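PDB 5VM1: xylulokinase from Brucella ovis, which probably phosphorylates D-xylulose to D-xylulose 5-phosphate at the expense of ATP, as a member of the FGGY family of carbohydrate kinases. Local coordinates for residues A[379-383]-A[414-419]. Residues are numbered along the deposited sequence.
Sequences AFAIR and AIATAL
Two alpha-helical segments, 379-383 and 414-419, run in roughly the same direction, crossing at -40° with axes 8.9 Å apart at closest approach. In register, the CA atoms of Ala-379 and Ile-415 lie 4.8 Å apart, those of Arg-383 and Leu-419 5.9 Å. Along 414-419, Ala-414 comes first, its CB 4.4 Å from Ala-379 CB. Ile-415 (m, t) sets CG1 3.9 Å from Ala-379 CB and CD1 3.7 Å from CD1 of Ile-382, also m, t; both isoleucines touch Leu-263, filling space between helices and sheet. Ala-418 points its CB at Ala-379 CB (4.1 Å), near Phe-380 CE1 (4.3 Å); these small alanines permit close packing. Arg-383 reaches past, NE 3.0 Å from Ala-418 O, NH1 in a salt bridge with Asp-474. The CA-to-CB bond of Leu-419 (m, t) points sideways, so a long side chain brings CD2 back, 3.5 Å from Arg-383 CA. Such neighbouring helices packed on a central sheet characterise the C-terminal actin-like ATPase domain of FGGY kinases.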
# COMPACT_ATOMS: atom_id res chain seq x y z
N ALA A 379 14.46 -12.37 0.54
CA ALA A 379 14.85 -12.09 -0.85
C ALA A 379 14.24 -13.12 -1.81
O ALA A 379 13.70 -12.74 -2.85
CB ALA A 379 16.37 -12.08 -0.98
N PHE A 380 14.29 -14.41 -1.44
CA PHE A 380 13.70 -15.46 -2.27
C PHE A 380 12.19 -15.32 -2.40
O PHE A 380 11.63 -15.54 -3.48
CB PHE A 380 14.07 -16.83 -1.71
CG PHE A 380 15.51 -17.13 -1.78
CD1 PHE A 380 16.25 -16.71 -2.86
CD2 PHE A 380 16.16 -17.81 -0.75
CE1 PHE A 380 17.60 -16.97 -2.93
CE2 PHE A 380 17.51 -18.06 -0.81
CZ PHE A 380 18.24 -17.63 -1.90
N ALA A 381 11.51 -14.92 -1.33
CA ALA A 381 10.08 -14.63 -1.44
C ALA A 381 9.83 -13.49 -2.43
O ALA A 381 8.89 -13.55 -3.22
CB ALA A 381 9.49 -14.27 -0.08
N ILE A 382 10.65 -12.44 -2.39
CA ILE A 382 10.53 -11.39 -3.40
C ILE A 382 10.74 -11.97 -4.80
O ILE A 382 10.02 -11.62 -5.74
CB ILE A 382 11.53 -10.25 -3.11
CG1 ILE A 382 11.22 -9.58 -1.78
CG2 ILE A 382 11.49 -9.21 -4.22
CD1 ILE A 382 12.27 -8.65 -1.33
N ARG A 383 11.70 -12.87 -4.97
CA ARG A 383 11.89 -13.49 -6.28
C ARG A 383 10.69 -14.35 -6.66
O ARG A 383 10.34 -14.44 -7.85
CB ARG A 383 13.23 -14.25 -6.30
CG ARG A 383 13.22 -15.62 -6.82
CD ARG A 383 14.00 -15.76 -8.09
NE ARG A 383 15.42 -16.10 -7.95
CZ ARG A 383 16.06 -16.90 -8.81
NH1 ARG A 383 17.35 -17.17 -8.68
NH2 ARG A 383 15.37 -17.47 -9.81
N ALA A 414 21.51 -8.76 -1.32
CA ALA A 414 20.87 -10.07 -1.41
C ALA A 414 19.70 -10.04 -2.39
O ALA A 414 19.56 -10.96 -3.21
CB ALA A 414 20.42 -10.53 -0.03
N ILE A 415 18.85 -9.01 -2.32
CA ILE A 415 17.69 -8.95 -3.21
C ILE A 415 18.12 -8.75 -4.67
O ILE A 415 17.57 -9.38 -5.59
CB ILE A 415 16.72 -7.84 -2.74
CG1 ILE A 415 16.25 -8.15 -1.32
CG2 ILE A 415 15.54 -7.73 -3.66
CD1 ILE A 415 15.54 -7.00 -0.60
N ALA A 416 19.13 -7.91 -4.91
CA ALA A 416 19.62 -7.71 -6.27
C ALA A 416 20.23 -8.99 -6.83
O ALA A 416 20.02 -9.34 -8.00
CB ALA A 416 20.66 -6.58 -6.32
N THR A 417 21.00 -9.70 -6.02
CA THR A 417 21.59 -10.92 -6.55
C THR A 417 20.55 -12.02 -6.73
O THR A 417 20.66 -12.84 -7.66
CB THR A 417 22.76 -11.33 -5.66
OG1 THR A 417 23.72 -10.25 -5.65
CG2 THR A 417 23.41 -12.65 -6.14
N ALA A 418 19.52 -12.04 -5.89
CA ALA A 418 18.48 -13.05 -6.05
C ALA A 418 17.66 -12.80 -7.31
O ALA A 418 17.25 -13.76 -7.98
CB ALA A 418 17.60 -13.10 -4.80
N LEU A 419 17.41 -11.53 -7.67
CA LEU A 419 16.62 -11.17 -8.85
C LEU A 419 17.46 -10.96 -10.09
O LEU A 419 16.92 -11.02 -11.20
CB LEU A 419 15.87 -9.85 -8.60
CG LEU A 419 15.03 -9.74 -7.33
CD1 LEU A 419 14.44 -8.37 -7.26
CD2 LEU A 419 13.93 -10.79 -7.25